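Arginine kinase (Anthopleura japonica, PDB 4RF6) catalyses the reversible transfer of a phosphoryl group from ATP to L-arginine, yielding N(omega)-phospho-L-arginine and ADP. Local coordinates at residues R136-G142 with L264-H268. Residues are numbered along the deposited sequence; the frame is centred on the assembly and turned at random.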
ATOM      1  N   ARG A 136     -21.383  -6.886  13.815  1.00 17.75           N
ATOM      2  CA  ARG A 136     -21.841  -7.410  15.100  1.00 20.17           C
ATOM      3  C   ARG A 136     -22.857  -6.447  15.708  1.00 20.46           C
ATOM      4  O   ARG A 136     -22.844  -5.253  15.412  1.00 18.03           O
ATOM      5  CB  ARG A 136     -20.661  -7.595  16.067  1.00 21.19           C
ATOM      6  CG  ARG A 136     -19.624  -8.659  15.671  1.00 20.46           C
ATOM      7  CD  ARG A 136     -20.190 -10.067  15.811  1.00 21.24           C
ATOM      8  NE  ARG A 136     -19.178 -11.096  15.575  1.00 21.24           N
ATOM      9  CZ  ARG A 136     -18.940 -11.650  14.391  1.00 21.43           C
ATOM     10  NH1 ARG A 136     -19.638 -11.273  13.325  1.00 19.80           N
ATOM     11  NH2 ARG A 136     -18.005 -12.584  14.269  1.00 22.15           N
ATOM     12  N   SER A 137     -23.742  -6.970  16.550  1.00 22.13           N
ATOM     13  CA  SER A 137     -24.666  -6.132  17.299  1.00 23.28           C
ATOM     14  C   SER A 137     -24.599  -6.541  18.768  1.00 23.33           C
ATOM     15  O   SER A 137     -24.422  -7.723  19.077  1.00 20.35           O
ATOM     16  CB  SER A 137     -26.091  -6.271  16.754  1.00 26.40           C
ATOM     17  OG  SER A 137     -26.163  -5.887  15.394  1.00 29.42           O
ATOM     18  N   LEU A 138     -24.721  -5.568  19.668  1.00 20.54           N
ATOM     19  CA  LEU A 138     -24.617  -5.834  21.103  1.00 22.53           C
ATOM     20  C   LEU A 138     -25.886  -6.461  21.680  1.00 23.99           C
ATOM     21  O   LEU A 138     -27.000  -6.068  21.318  1.00 20.09           O
ATOM     22  CB  LEU A 138     -24.302  -4.554  21.880  1.00 23.25           C
ATOM     23  CG  LEU A 138     -22.995  -3.812  21.601  1.00 20.16           C
ATOM     24  CD1 LEU A 138     -22.815  -2.678  22.600  1.00 22.66           C
ATOM     25  CD2 LEU A 138     -21.807  -4.758  21.646  1.00 15.82           C
ATOM     26  N   LYS A 139     -25.707  -7.428  22.582  1.00 25.52           N
ATOM     27  CA  LYS A 139     -26.815  -8.006  23.341  1.00 28.33           C
ATOM     28  C   LYS A 139     -27.621  -6.929  24.050  1.00 25.17           C
ATOM     29  O   LYS A 139     -27.056  -5.951  24.545  1.00 27.30           O
ATOM     30  CB  LYS A 139     -26.286  -8.978  24.397  1.00 32.27           C
ATOM     31  CG  LYS A 139     -25.851 -10.314  23.852  1.00 41.00           C
ATOM     32  CD  LYS A 139     -25.115 -11.149  24.902  1.00 45.75           C
ATOM     33  CE  LYS A 139     -24.796 -12.547  24.366  1.00 47.45           C
ATOM     34  NZ  LYS A 139     -23.562 -13.129  24.974  1.00 49.93           N
ATOM     35  N   GLY A 140     -28.938  -7.110  24.101  1.00 26.38           N
ATOM     36  CA  GLY A 140     -29.796  -6.254  24.904  1.00 29.10           C
ATOM     37  C   GLY A 140     -30.454  -5.078  24.197  1.00 26.61           C
ATOM     38  O   GLY A 140     -31.111  -4.258  24.841  1.00 25.78           O
ATOM     39  N   TYR A 141     -30.287  -4.985  22.880  1.00 26.67           N
ATOM     40  CA  TYR A 141     -30.856  -3.870  22.124  1.00 23.97           C
ATOM     41  C   TYR A 141     -31.526  -4.332  20.830  1.00 23.62           C
ATOM     42  O   TYR A 141     -31.337  -5.468  20.390  1.00 24.34           O
ATOM     43  CB  TYR A 141     -29.769  -2.836  21.800  1.00 24.46           C
ATOM     44  CG  TYR A 141     -28.940  -2.410  22.989  1.00 27.40           C
ATOM     45  CD1 TYR A 141     -29.440  -1.503  23.914  1.00 26.98           C
ATOM     46  CD2 TYR A 141     -27.657  -2.917  23.188  1.00 27.81           C
ATOM     47  CE1 TYR A 141     -28.695  -1.110  25.002  1.00 26.16           C
ATOM     48  CE2 TYR A 141     -26.899  -2.525  24.277  1.00 28.90           C
ATOM     49  CZ  TYR A 141     -27.430  -1.621  25.178  1.00 26.96           C
ATOM     50  OH  TYR A 141     -26.698  -1.220  26.267  1.00 29.60           O
ATOM     51  N   GLY A 142     -32.317  -3.455  20.223  1.00 24.30           N
ATOM     52  CA  GLY A 142     -32.805  -3.717  18.882  1.00 23.51           C
ATOM     53  C   GLY A 142     -31.650  -3.554  17.913  1.00 23.75           C
ATOM     54  O   GLY A 142     -30.588  -3.034  18.274  1.00 21.60           O
ATOM     55  N   LEU A 264     -19.067  -7.139  26.572  1.00 34.63           N
ATOM     56  CA  LEU A 264     -20.386  -6.639  26.180  1.00 29.13           C
ATOM     57  C   LEU A 264     -21.397  -7.698  25.732  1.00 25.30           C
ATOM     58  O   LEU A 264     -22.586  -7.582  26.035  1.00 25.68           O
ATOM     59  CB  LEU A 264     -20.257  -5.548  25.112  1.00 25.72           C
ATOM     60  CG  LEU A 264     -19.517  -4.282  25.546  1.00 25.23           C
ATOM     61  CD1 LEU A 264     -19.583  -3.209  24.473  1.00 17.91           C
ATOM     62  CD2 LEU A 264     -20.088  -3.765  26.851  1.00 28.37           C
ATOM     63  N   GLY A 265     -20.944  -8.710  24.998  1.00 25.13           N
ATOM     64  CA  GLY A 265     -21.853  -9.725  24.477  1.00 25.25           C
ATOM     65  C   GLY A 265     -22.520  -9.325  23.168  1.00 25.85           C
ATOM     66  O   GLY A 265     -22.828  -8.148  22.962  1.00 23.85           O
ATOM     67  N   PHE A 266     -22.750 -10.306  22.293  1.00 26.67           N
ATOM     68  CA  PHE A 266     -23.278 -10.070  20.946  1.00 25.25           C
ATOM     69  C   PHE A 266     -24.622 -10.765  20.724  1.00 28.36           C
ATOM     70  O   PHE A 266     -24.876 -11.815  21.306  1.00 28.46           O
ATOM     71  CB  PHE A 266     -22.302 -10.616  19.898  1.00 23.76           C
ATOM     72  CG  PHE A 266     -21.006  -9.864  19.807  1.00 25.47           C
ATOM     73  CD1 PHE A 266     -20.976  -8.481  19.929  1.00 26.75           C
ATOM     74  CD2 PHE A 266     -19.816 -10.545  19.585  1.00 25.85           C
ATOM     75  CE1 PHE A 266     -19.774  -7.791  19.838  1.00 24.16           C
ATOM     76  CE2 PHE A 266     -18.615  -9.863  19.492  1.00 24.73           C
ATOM     77  CZ  PHE A 266     -18.594  -8.488  19.620  1.00 23.90           C
ATOM     78  N   GLN A 267     -25.469 -10.199  19.864  1.00 27.17           N
ATOM     79  CA  GLN A 267     -26.686 -10.897  19.443  1.00 26.98           C
ATOM     80  C   GLN A 267     -26.306 -12.065  18.541  1.00 26.79           C
ATOM     81  O   GLN A 267     -25.540 -11.894  17.591  1.00 27.94           O
ATOM     82  CB  GLN A 267     -27.644  -9.949  18.725  1.00 25.49           C
ATOM     83  CG  GLN A 267     -28.107  -8.790  19.593  1.00 27.38           C
ATOM     84  CD  GLN A 267     -29.109  -7.895  18.896  1.00 27.47           C
ATOM     85  OE1 GLN A 267     -30.021  -8.370  18.218  1.00 23.37           O
ATOM     86  NE2 GLN A 267     -28.947  -6.589  19.061  1.00 29.45           N
ATOM     87  N   HIS A 268     -26.855 -13.242  18.837  1.00 27.58           N
ATOM     88  CA  HIS A 268     -26.333 -14.498  18.305  1.00 29.46           C
ATOM     89  C   HIS A 268     -27.329 -15.632  18.581  1.00 32.40           C
ATOM     90  O   HIS A 268     -27.833 -15.755  19.700  1.00 34.46           O
ATOM     91  CB  HIS A 268     -24.988 -14.775  18.992  1.00 30.92           C
ATOM     92  CG  HIS A 268     -24.255 -15.976  18.477  1.00 30.89           C
ATOM     93  ND1 HIS A 268     -24.428 -17.237  19.008  1.00 31.51           N
ATOM     94  CD2 HIS A 268     -23.319 -16.104  17.505  1.00 29.88           C
ATOM     95  CE1 HIS A 268     -23.640 -18.093  18.379  1.00 28.83           C
ATOM     96  NE2 HIS A 268     -22.962 -17.431  17.458  1.00 29.19           N
TER
HETATM   97  O   HOH W   1     -24.670  -9.812  16.125  1.00 18.57           O
HETATM   98  O   HOH W   2     -24.499  -5.535  25.288  1.00 27.93           O
HETATM   99  O   HOH W   3     -21.906 -13.506  22.366  1.00 30.24           O
HETATM  100  O   HOH W   4     -32.350  -7.227  18.791  1.00 22.63           O
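A single antiparallel beta bridge, Leu138 with Phe266, joins two loops in the first catalytic domain of this tandem phosphagen kinase: one follows sheet strand 127-136, the other helix 246-264. This non-hydrogen-bonded residue pair is flanked by hydrogen bonds from Gln267 N to Ser137 O (2.8 Å) and Lys139 N to Gly265 O (3.0 Å). Gly265 leaves the helix with positive phi; a CB would clash with Lys139 CD, whose extended chain (chi2 to chi4 t) runs past. Gly140, third in the type II turn Leu138-Tyr141, also has positive phi: a CB would press on Lys139 O.

The branched, apolar Leu138 and Leu264 (both mt) fill space against helix 149-163, CD1 to CD1 at 3.8 Å; Leu138 CD2 lies 4.1 Å from Phe266 CE1. Phe266 (chi1 m) offers a ring face to the aliphatic part of Arg136, whose mm bend lays CD 4.0 Å from the centroid, a CH-pi contact, while the guanidinium continues to Thr284 O and a salt bridge with Glu344.

Long and doubly polar, Gln267 (chi1 m, chi2 t) reaches the turn: NE2 donates to Leu138 O at 3.0 Å, and a water 2.7 Å from OE1 also donates to Tyr141 O at 2.6 Å.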